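Local structure of hydroquinone dioxygenase large subunit (Pseudomonas sp., 4ZXA) at residues 224-229 with 245-250; 262-267 with 295-300; 269-274 with 309-314. The protein is the large subunit of a two-subunit, iron(II)-dependent hydroquinone 1,2-dioxygenase with a cupin fold, which probably cleaves the aromatic ring of hydroquinone. All blocks are in the same frame, centred on the assembly; numbering follows the deposited sequence.

Interaction 1 of 3, residues 224-229 with 245-250; sequences SRSDVT and PTTEEF. With H8N (4-hydroxybenzonitrile), chain J.
Ser226 and Thr229 lie against one flank of strand 245-249, where Thr247 receives both. The methylene of Ser226 rests on Thr247, its CB 3.7 Å from Thr247 CG2. With OG anti to the backbone N (chi1 172°), its hydroxyl donates forward to the carbonyl of Val228, two residues on, OG 3.1 Å from Val228 O on a lone pair in the carbonyl plane. Further along, Thr229 CA brings its hydrogen to Thr247 O, a CA-H...O contact of 3.2 Å, and the Thr229 and Glu249 side chains cross obliquely, Thr229 CG2 4.1 Å from Glu249 CB. Two waters complete the join: one donates to Val228 O and accepts from Thr247 N, while the other links Thr229 OG1 with Glu249 O. The Glu249 carboxylate is engaged by Arg192, Arg310 and Tyr44 of the second copy of this subunit. Alternating with Thr247 along the strand, Thr246 and Glu248 turn to the ligand: Thr246 OG1 donates to Glu248 OE1 (2.9 Å) from above the carboxylate plane and accepts from Asn231 N. Glu248 OE2 accepts the hydroxyl of 4-hydroxybenzonitrile, although its modelled position is doubtful. The loop thus backs a strand whose Thr246 and Glu248 line the ligand pocket of a cupin barrel.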
loop_
_atom_site.group_PDB
_atom_site.type_symbol
_atom_site.label_atom_id
_atom_site.label_comp_id
_atom_site.label_asym_id
_atom_site.label_seq_id
_atom_site.Cartn_x
_atom_site.Cartn_y
_atom_site.Cartn_z
ATOM N N SER E 224 2.396 -27.631 4.281
ATOM C CA SER E 224 2.230 -27.093 5.634
ATOM C C SER E 224 3.569 -26.632 6.185
ATOM O O SER E 224 3.627 -25.840 7.130
ATOM C CB SER E 224 1.576 -28.117 6.580
ATOM O OG SER E 224 2.479 -29.142 6.986
ATOM N N ARG E 225 4.643 -27.145 5.598
ATOM C CA ARG E 225 5.974 -26.846 6.091
ATOM C C ARG E 225 6.704 -25.842 5.203
ATOM O O ARG E 225 7.901 -25.637 5.348
ATOM C CB ARG E 225 6.772 -28.137 6.290
ATOM C CG ARG E 225 6.147 -29.053 7.355
ATOM C CD ARG E 225 6.808 -30.432 7.436
ATOM N NE ARG E 225 6.197 -31.246 8.484
ATOM C CZ ARG E 225 6.830 -31.710 9.561
ATOM N NH1 ARG E 225 8.121 -31.474 9.752
ATOM N NH2 ARG E 225 6.165 -32.435 10.449
ATOM N N SER E 226 5.965 -25.197 4.306
ATOM C CA SER E 226 6.528 -24.143 3.468
ATOM C C SER E 226 6.895 -22.907 4.280
ATOM O O SER E 226 6.083 -22.410 5.048
ATOM C CB SER E 226 5.546 -23.750 2.364
ATOM O OG SER E 226 6.013 -22.607 1.660
ATOM N N ASP E 227 8.105 -22.401 4.081
ATOM C CA ASP E 227 8.625 -21.277 4.869
ATOM C C ASP E 227 8.595 -19.957 4.107
ATOM O O ASP E 227 9.163 -18.962 4.568
ATOM C CB ASP E 227 10.065 -21.557 5.313
ATOM C CG ASP E 227 10.996 -21.818 4.133
ATOM O OD1 ASP E 227 10.629 -22.621 3.233
ATOM O OD2 ASP E 227 12.092 -21.214 4.096
ATOM N N VAL E 228 7.946 -19.949 2.944
ATOM C CA VAL E 228 7.847 -18.742 2.114
ATOM C C VAL E 228 6.433 -18.594 1.586
ATOM O O VAL E 228 5.687 -19.567 1.516
ATOM C CB VAL E 228 8.813 -18.783 0.903
ATOM C CG1 VAL E 228 10.246 -18.946 1.368
ATOM C CG2 VAL E 228 8.432 -19.914 -0.052
ATOM N N THR E 229 6.062 -17.380 1.209
ATOM C CA THR E 229 4.744 -17.138 0.633
ATOM C C THR E 229 4.812 -16.671 -0.823
ATOM O O THR E 229 5.821 -16.141 -1.270
ATOM C CB THR E 229 3.965 -16.099 1.437
ATOM O OG1 THR E 229 4.653 -14.843 1.365
ATOM C CG2 THR E 229 3.854 -16.533 2.869
ATOM N N PRO E 245 2.714 -25.902 -6.571
ATOM C CA PRO E 245 1.919 -25.436 -5.429
ATOM C C PRO E 245 2.690 -24.390 -4.656
ATOM O O PRO E 245 3.916 -24.326 -4.773
ATOM C CB PRO E 245 1.781 -26.685 -4.553
ATOM C CG PRO E 245 2.293 -27.836 -5.403
ATOM C CD PRO E 245 3.253 -27.252 -6.361
ATOM N N THR E 246 1.982 -23.597 -3.861
ATOM C CA THR E 246 2.600 -22.561 -3.042
ATOM C C THR E 246 1.607 -22.159 -1.948
ATOM O O THR E 246 0.403 -22.330 -2.114
ATOM C CB THR E 246 2.977 -21.336 -3.900
ATOM O OG1 THR E 246 3.448 -20.278 -3.065
ATOM C CG2 THR E 246 1.778 -20.842 -4.688
ATOM N N THR E 247 2.118 -21.655 -0.828
ATOM C CA THR E 247 1.281 -21.240 0.282
ATOM C C THR E 247 1.193 -19.721 0.301
ATOM O O THR E 247 2.207 -19.038 0.342
ATOM C CB THR E 247 1.815 -21.790 1.621
ATOM O OG1 THR E 247 3.091 -21.211 1.909
ATOM C CG2 THR E 247 1.970 -23.312 1.529
ATOM N N GLU E 248 -0.030 -19.201 0.261
ATOM C CA GLU E 248 -0.265 -17.779 0.082
ATOM C C GLU E 248 -0.849 -17.134 1.333
ATOM O O GLU E 248 -1.821 -17.620 1.917
ATOM C CB GLU E 248 -1.208 -17.535 -1.109
ATOM C CG GLU E 248 -1.109 -18.558 -2.225
ATOM C CD GLU E 248 0.189 -18.486 -3.022
ATOM O OE1 GLU E 248 1.285 -18.421 -2.416
ATOM O OE2 GLU E 248 0.107 -18.510 -4.272
ATOM N N GLU E 249 -0.231 -16.041 1.755
ATOM C CA GLU E 249 -0.713 -15.272 2.891
ATOM C C GLU E 249 -0.653 -13.787 2.560
ATOM O O GLU E 249 0.224 -13.348 1.825
ATOM C CB GLU E 249 0.097 -15.582 4.149
ATOM C CG GLU E 249 -0.585 -15.149 5.429
ATOM C CD GLU E 249 0.135 -15.617 6.669
ATOM O OE1 GLU E 249 0.922 -16.575 6.583
ATOM O OE2 GLU E 249 -0.088 -15.023 7.737
ATOM N N PHE E 250 -1.574 -13.014 3.124
ATOM C CA PHE E 250 -1.644 -11.587 2.850
ATOM C C PHE E 250 -1.895 -11.276 1.374
ATOM O O PHE E 250 -2.840 -11.780 0.777
ATOM C CB PHE E 250 -0.364 -10.896 3.327
ATOM C CG PHE E 250 -0.491 -9.410 3.465
ATOM C CD1 PHE E 250 -1.610 -8.849 4.047
ATOM C CD2 PHE E 250 0.512 -8.571 3.012
ATOM C CE1 PHE E 250 -1.727 -7.482 4.174
ATOM C CE2 PHE E 250 0.396 -7.206 3.138
ATOM C CZ PHE E 250 -0.722 -6.662 3.719
HETATM N NAA H8N J . 0.475 -14.774 -11.520
HETATM C CAC H8N J . 0.767 -15.252 -10.524
HETATM C CAI H8N J . 1.110 -15.897 -9.222
HETATM C CAF H8N J . 0.095 -16.526 -8.512
HETATM C CAD H8N J . 0.373 -17.136 -7.292
HETATM C CAH H8N J . 1.677 -17.092 -6.823
HETATM O OAB H8N J . 1.961 -17.677 -5.618
HETATM C CAE H8N J . 2.694 -16.463 -7.531
HETATM C CAG H8N J . 2.408 -15.861 -8.747
HETATM O O HOH W 1 5.056 -20.569 -0.772
HETATM O O HOH W 2 2.955 -12.592 2.340
#

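Interaction 2 of 3, residues 262-267 with 295-300; sequences EWFIQM and CAMPAD. With CD (cadmium ion), chain I; H8N (4-hydroxybenzonitrile), chain J.
Glu262, Phe264 and Met297, whose positions put them on one face of the sheet, all set CG anti to the carbonyl carbon and beside the backbone N (chi1 near -65°). Met297 then bends at chi2 (-75°), and its chain crosses that of Phe264 at about a right angle, with Met297 CG 3.7 Å from Phe264 CE2. The sulfur makes an oblique Met-aromatic contact, Met297 SD lying 5.4 Å from the Phe264 ring centroid. From Glu262 an extended chain reaches the cadmium ion, which the carboxylate grips through both oxygens, OE1 at 2.4 Å and OE2 at 2.5 Å from the metal. His256, Asn258 and His303 supply the remaining protein ligands, and the nitrile nitrogen NAA of 4-hydroxybenzonitrile also binds the ion. This is the metal site of a cupin barrel, with the metal held on the inner face of the strands; Phe264 also approaches the ligand ring, Phe264 CZ 3.7 Å from CAF. Beneath these side chains the backbones pair through Glu262 with Met297 and Phe264 with Cys295, both hydrogen-bonded pairs, joined by four bonds of which Phe264 N to Cys295 O is nearly straight (172°). Between them, the non-hydrogen-bonded pair Trp263 and Ala296 faces the other way. There the Ala296 methyl sits over the indole, CB 3.6 Å from the centroid of the six-membered ring and only 4° off its normal, a CH-pi contact. Residues of the small subunit pack on this outer side, Val55 against Trp263 and Ala36 against Ala296.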
loop_
_atom_site.group_PDB
_atom_site.type_symbol
_atom_site.label_atom_id
_atom_site.label_comp_id
_atom_site.label_asym_id
_atom_site.label_seq_id
_atom_site.Cartn_x
_atom_site.Cartn_y
_atom_site.Cartn_z
ATOM N N GLU E 262 -3.040 -18.911 -17.412
ATOM C CA GLU E 262 -2.611 -19.605 -16.199
ATOM C C GLU E 262 -3.771 -20.384 -15.610
ATOM O O GLU E 262 -4.927 -19.978 -15.781
ATOM C CB GLU E 262 -2.136 -18.616 -15.148
ATOM C CG GLU E 262 -0.893 -17.875 -15.522
ATOM C CD GLU E 262 -0.711 -16.613 -14.710
ATOM O OE1 GLU E 262 -1.716 -16.142 -14.125
ATOM O OE2 GLU E 262 0.427 -16.102 -14.651
ATOM N N TRP E 263 -3.464 -21.480 -14.909
ATOM C CA TRP E 263 -4.483 -22.247 -14.196
ATOM C C TRP E 263 -4.229 -22.282 -12.687
ATOM O O TRP E 263 -3.131 -22.600 -12.226
ATOM C CB TRP E 263 -4.597 -23.663 -14.755
ATOM C CG TRP E 263 -5.137 -23.706 -16.156
ATOM C CD1 TRP E 263 -4.428 -23.536 -17.315
ATOM C CD2 TRP E 263 -6.498 -23.944 -16.553
ATOM N NE1 TRP E 263 -5.265 -23.654 -18.409
ATOM C CE2 TRP E 263 -6.538 -23.900 -17.965
ATOM C CE3 TRP E 263 -7.683 -24.205 -15.858
ATOM C CZ2 TRP E 263 -7.715 -24.098 -18.683
ATOM C CZ3 TRP E 263 -8.843 -24.392 -16.570
ATOM C CH2 TRP E 263 -8.854 -24.344 -17.967
ATOM N N PHE E 264 -5.261 -21.935 -11.926
ATOM C CA PHE E 264 -5.213 -21.975 -10.472
ATOM C C PHE E 264 -6.196 -23.043 -9.952
ATOM O O PHE E 264 -7.373 -23.028 -10.316
ATOM C CB PHE E 264 -5.614 -20.608 -9.904
ATOM C CG PHE E 264 -4.638 -19.492 -10.186
ATOM C CD1 PHE E 264 -3.346 -19.753 -10.615
ATOM C CD2 PHE E 264 -5.010 -18.166 -9.990
ATOM C CE1 PHE E 264 -2.444 -18.713 -10.865
ATOM C CE2 PHE E 264 -4.112 -17.120 -10.232
ATOM C CZ PHE E 264 -2.825 -17.400 -10.673
ATOM N N ILE E 265 -5.720 -23.981 -9.130
ATOM C CA ILE E 265 -6.612 -24.890 -8.392
ATOM C C ILE E 265 -6.473 -24.636 -6.899
ATOM O O ILE E 265 -5.434 -24.961 -6.310
ATOM C CB ILE E 265 -6.233 -26.350 -8.562
ATOM C CG1 ILE E 265 -5.884 -26.676 -10.020
ATOM C CG2 ILE E 265 -7.348 -27.243 -8.017
ATOM C CD1 ILE E 265 -7.043 -27.054 -10.869
ATOM N N GLN E 266 -7.505 -24.066 -6.283
ATOM C CA GLN E 266 -7.424 -23.703 -4.869
ATOM C C GLN E 266 -7.600 -24.946 -3.978
ATOM O O GLN E 266 -8.642 -25.602 -4.011
ATOM C CB GLN E 266 -8.445 -22.602 -4.535
ATOM C CG GLN E 266 -8.313 -22.002 -3.141
ATOM C CD GLN E 266 -7.046 -21.184 -2.986
ATOM O OE1 GLN E 266 -6.611 -20.530 -3.928
ATOM N NE2 GLN E 266 -6.440 -21.222 -1.798
ATOM N N MET E 267 -6.583 -25.278 -3.187
ATOM C CA MET E 267 -6.618 -26.548 -2.459
ATOM C C MET E 267 -7.135 -26.428 -1.029
ATOM O O MET E 267 -7.812 -27.333 -0.534
ATOM C CB MET E 267 -5.259 -27.261 -2.502
ATOM C CG MET E 267 -4.947 -27.846 -3.860
ATOM S SD MET E 267 -3.420 -28.805 -3.914
ATOM C CE MET E 267 -2.268 -27.661 -3.173
ATOM N N CYS E 295 -9.680 -22.442 -11.882
ATOM C CA CYS E 295 -9.872 -21.220 -12.641
ATOM C C CYS E 295 -8.731 -21.021 -13.636
ATOM O O CYS E 295 -7.560 -21.264 -13.323
ATOM C CB CYS E 295 -9.966 -20.027 -11.689
ATOM S SG CYS E 295 -10.303 -18.425 -12.483
ATOM N N ALA E 296 -9.100 -20.601 -14.843
ATOM C CA ALA E 296 -8.151 -20.187 -15.864
ATOM C C ALA E 296 -8.029 -18.665 -15.828
ATOM O O ALA E 296 -9.018 -17.948 -15.966
ATOM C CB ALA E 296 -8.607 -20.662 -17.252
ATOM N N MET E 297 -6.817 -18.171 -15.621
ATOM C CA MET E 297 -6.561 -16.741 -15.743
ATOM C C MET E 297 -6.069 -16.427 -17.169
ATOM O O MET E 297 -5.003 -16.878 -17.584
ATOM C CB MET E 297 -5.565 -16.284 -14.667
ATOM C CG MET E 297 -6.089 -16.429 -13.225
ATOM S SD MET E 297 -7.310 -15.155 -12.811
ATOM C CE MET E 297 -7.901 -15.723 -11.202
ATOM N N PRO E 298 -6.866 -15.672 -17.930
ATOM C CA PRO E 298 -6.594 -15.449 -19.356
ATOM C C PRO E 298 -5.299 -14.686 -19.622
ATOM O O PRO E 298 -4.725 -14.035 -18.731
ATOM C CB PRO E 298 -7.794 -14.616 -19.831
ATOM C CG PRO E 298 -8.835 -14.759 -18.752
ATOM C CD PRO E 298 -8.075 -14.964 -17.477
ATOM N N ALA E 299 -4.852 -14.759 -20.869
ATOM C CA ALA E 299 -3.572 -14.192 -21.250
ATOM C C ALA E 299 -3.625 -12.671 -21.411
ATOM O O ALA E 299 -2.585 -12.038 -21.612
ATOM C CB ALA E 299 -3.097 -14.835 -22.526
ATOM N N ASP E 300 -4.820 -12.085 -21.325
ATOM C CA ASP E 300 -4.977 -10.654 -21.618
ATOM C C ASP E 300 -5.421 -9.816 -20.420
ATOM O O ASP E 300 -5.948 -8.715 -20.579
ATOM C CB ASP E 300 -5.937 -10.439 -22.803
ATOM C CG ASP E 300 -7.335 -11.005 -22.547
ATOM O OD1 ASP E 300 -7.510 -11.804 -21.590
ATOM O OD2 ASP E 300 -8.260 -10.652 -23.314
HETATM CD CD CD I . -0.557 -14.126 -13.516
HETATM N NAA H8N J . 0.475 -14.774 -11.520
HETATM C CAC H8N J . 0.767 -15.252 -10.524
HETATM C CAI H8N J . 1.110 -15.897 -9.222
HETATM C CAF H8N J . 0.095 -16.526 -8.512
HETATM C CAD H8N J . 0.373 -17.136 -7.292
HETATM C CAH H8N J . 1.677 -17.092 -6.823
HETATM O OAB H8N J . 1.961 -17.677 -5.618
HETATM C CAE H8N J . 2.694 -16.463 -7.531
HETATM C CAG H8N J . 2.408 -15.861 -8.747
#

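Interaction 3 of 3, residues 269-274 with 309-314; sequences DEIVWD and KRSMLM
Asp269 and Lys309 cross at about a right angle, and the ammonium meets the carboxylate from above its plane, 37° out of it. In this salt bridge Lys309 NZ lies 2.9 Å from Asp269 OD2. The lysine is extended as far as CE and then folds at chi4 (-69°), which turns NZ back to donate also to Arg310 O at 3.2 Å, nearly in line with that carbonyl. Thr12 of the small subunit is hydrogen-bonded to NZ as well, and the backbone N of Val13 of that subunit reaches Asp269 OD1; the ion pair is therefore built into the subunit interface, and both charges have partners beyond each other. Next to it, the methylenes of Asp269 and Ser311 meet CB to CB at 3.6 Å. Ser311 OG lies beside the aliphatic Ile271, 3.4 Å from Ile271 CG1, while its polar partner is Ser307 OG. Deeper in, Ile271 and Leu313 also cross at about a right angle, and Ile271 CD1 lies 4.0 Å from Leu313 CD2. Leu313 CD2 also lies near the plane of the Trp273 ring, at its edge, 4.4 Å from Trp273 CZ2; that indole belongs to the pocket of 4-hydroxybenzonitrile. A water donating to Glu270 O and Lys309 O bridges the backbones. Strands 270-274 and 310-314 run at 76° to each other and belong to different sheets of the barrel: 270-277 lies between 301-307 and 283-290, whereas 310-318 lies between 241-249 and 262-266.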
loop_
_atom_site.group_PDB
_atom_site.type_symbol
_atom_site.label_atom_id
_atom_site.label_comp_id
_atom_site.label_asym_id
_atom_site.label_seq_id
_atom_site.Cartn_x
_atom_site.Cartn_y
_atom_site.Cartn_z
ATOM N N ASP E 269 -8.729 -23.378 2.013
ATOM C CA ASP E 269 -9.147 -22.036 2.375
ATOM C C ASP E 269 -9.667 -21.239 1.178
ATOM O O ASP E 269 -10.430 -21.778 0.370
ATOM C CB ASP E 269 -8.013 -21.330 3.116
ATOM C CG ASP E 269 -7.626 -22.078 4.387
ATOM O OD1 ASP E 269 -8.434 -22.057 5.345
ATOM O OD2 ASP E 269 -6.544 -22.716 4.429
ATOM N N GLU E 270 -9.278 -19.968 1.071
ATOM C CA GLU E 270 -9.740 -19.140 -0.035
ATOM C C GLU E 270 -8.800 -17.995 -0.355
ATOM O O GLU E 270 -8.095 -17.496 0.519
ATOM C CB GLU E 270 -11.163 -18.608 0.216
ATOM C CG GLU E 270 -11.288 -17.576 1.346
ATOM C CD GLU E 270 -12.695 -16.965 1.459
ATOM O OE1 GLU E 270 -13.638 -17.469 0.808
ATOM O OE2 GLU E 270 -12.867 -15.975 2.207
ATOM N N ILE E 271 -8.814 -17.591 -1.624
ATOM C CA ILE E 271 -8.060 -16.449 -2.124
ATOM C C ILE E 271 -8.973 -15.565 -2.977
ATOM O O ILE E 271 -9.833 -16.064 -3.723
ATOM C CB ILE E 271 -6.844 -16.903 -2.991
ATOM C CG1 ILE E 271 -5.849 -17.731 -2.159
ATOM C CG2 ILE E 271 -6.148 -15.699 -3.629
ATOM C CD1 ILE E 271 -4.659 -18.254 -2.941
ATOM N N VAL E 272 -8.795 -14.251 -2.880
ATOM C CA VAL E 272 -9.544 -13.348 -3.747
ATOM C C VAL E 272 -8.661 -12.679 -4.812
ATOM O O VAL E 272 -7.617 -12.079 -4.507
ATOM C CB VAL E 272 -10.293 -12.272 -2.948
ATOM C CG1 VAL E 272 -10.955 -11.261 -3.904
ATOM C CG2 VAL E 272 -11.310 -12.911 -2.047
ATOM N N TRP E 273 -9.101 -12.770 -6.064
ATOM C CA TRP E 273 -8.371 -12.158 -7.164
ATOM C C TRP E 273 -9.078 -10.945 -7.778
ATOM O O TRP E 273 -10.215 -11.048 -8.228
ATOM C CB TRP E 273 -8.065 -13.199 -8.240
ATOM C CG TRP E 273 -7.102 -14.241 -7.783
ATOM C CD1 TRP E 273 -7.412 -15.425 -7.181
ATOM C CD2 TRP E 273 -5.669 -14.200 -7.870
ATOM N NE1 TRP E 273 -6.270 -16.127 -6.905
ATOM C CE2 TRP E 273 -5.185 -15.399 -7.315
ATOM C CE3 TRP E 273 -4.753 -13.273 -8.378
ATOM C CZ2 TRP E 273 -3.820 -15.694 -7.244
ATOM C CZ3 TRP E 273 -3.395 -13.564 -8.306
ATOM C CH2 TRP E 273 -2.943 -14.758 -7.738
ATOM N N ASP E 274 -8.402 -9.796 -7.770
ATOM C CA ASP E 274 -8.817 -8.646 -8.568
ATOM C C ASP E 274 -8.356 -8.892 -9.989
ATOM O O ASP E 274 -7.162 -9.093 -10.225
ATOM C CB ASP E 274 -8.130 -7.370 -8.081
ATOM C CG ASP E 274 -9.064 -6.445 -7.327
ATOM O OD1 ASP E 274 -10.048 -6.930 -6.716
ATOM O OD2 ASP E 274 -8.805 -5.223 -7.337
ATOM N N LYS E 309 -5.957 -15.984 5.329
ATOM C CA LYS E 309 -5.243 -17.060 5.993
ATOM C C LYS E 309 -4.287 -17.738 5.020
ATOM O O LYS E 309 -4.641 -17.968 3.870
ATOM C CB LYS E 309 -6.210 -18.115 6.559
ATOM C CG LYS E 309 -5.480 -19.360 7.052
ATOM C CD LYS E 309 -6.412 -20.376 7.690
ATOM C CE LYS E 309 -5.679 -21.653 8.144
ATOM N NZ LYS E 309 -5.184 -22.489 7.008
ATOM N N ARG E 310 -3.084 -18.060 5.483
ATOM C CA ARG E 310 -2.175 -18.888 4.704
ATOM C C ARG E 310 -2.948 -20.061 4.109
ATOM O O ARG E 310 -3.480 -20.895 4.852
ATOM C CB ARG E 310 -1.037 -19.406 5.582
ATOM C CG ARG E 310 0.313 -19.559 4.876
ATOM C CD ARG E 310 1.325 -20.179 5.831
ATOM N NE ARG E 310 2.690 -20.252 5.327
ATOM C CZ ARG E 310 3.535 -19.224 5.323
ATOM N NH1 ARG E 310 3.146 -18.029 5.769
ATOM N NH2 ARG E 310 4.768 -19.386 4.861
ATOM N N SER E 311 -2.991 -20.127 2.775
ATOM C CA SER E 311 -3.762 -21.137 2.062
ATOM C C SER E 311 -2.935 -21.912 1.034
ATOM O O SER E 311 -1.911 -21.434 0.548
ATOM C CB SER E 311 -4.953 -20.493 1.357
ATOM O OG SER E 311 -4.519 -19.512 0.434
ATOM N N MET E 312 -3.409 -23.103 0.686
ATOM C CA MET E 312 -2.679 -23.946 -0.237
ATOM C C MET E 312 -3.224 -23.730 -1.627
ATOM O O MET E 312 -4.403 -23.994 -1.885
ATOM C CB MET E 312 -2.810 -25.404 0.171
ATOM C CG MET E 312 -2.384 -25.660 1.606
ATOM S SD MET E 312 -2.356 -27.430 1.936
ATOM C CE MET E 312 -1.605 -27.455 3.572
ATOM N N LEU E 313 -2.380 -23.216 -2.516
ATOM C CA LEU E 313 -2.792 -22.958 -3.893
ATOM C C LEU E 313 -1.942 -23.766 -4.857
ATOM O O LEU E 313 -0.717 -23.797 -4.759
ATOM C CB LEU E 313 -2.687 -21.468 -4.247
ATOM C CG LEU E 313 -2.847 -21.117 -5.739
ATOM C CD1 LEU E 313 -4.256 -21.419 -6.233
ATOM C CD2 LEU E 313 -2.534 -19.668 -5.995
ATOM N N MET E 314 -2.597 -24.430 -5.794
ATOM C CA MET E 314 -1.858 -25.118 -6.832
ATOM C C MET E 314 -1.810 -24.262 -8.093
ATOM O O MET E 314 -2.856 -23.961 -8.678
ATOM C CB MET E 314 -2.495 -26.466 -7.137
ATOM C CG MET E 314 -1.905 -27.128 -8.374
ATOM S SD MET E 314 -0.240 -27.729 -8.073
ATOM C CE MET E 314 -0.548 -29.147 -7.024
HETATM O O HOH W 3 -7.353 -17.757 3.172
#

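In the fold
Interactions 1 and 2 hold opposite ends of the bound 4-hydroxybenzonitrile: its hydroxyl meets the glutamate Glu248 of residues 245-250, and its nitrile reaches the metal held by residues 262-267. Their centres stand about 18 Å apart, and the contacts do not touch, their nearest atoms being about 4 Å apart. Interaction 3 lies nearer to each, with its centre about 10 Å from that of interaction 1 and about 12 Å from that of interaction 2. Strand 310-318 joins all three, since it is flanked in its sheet by 241-249 and 262-266. Arg310 NH1 forms a salt bridge with Glu249 OE1 (2.8 Å), tying interactions 1 and 3, while Phe264 and Trp273 bring their rings together beside the ligand, connecting interactions 2 and 3.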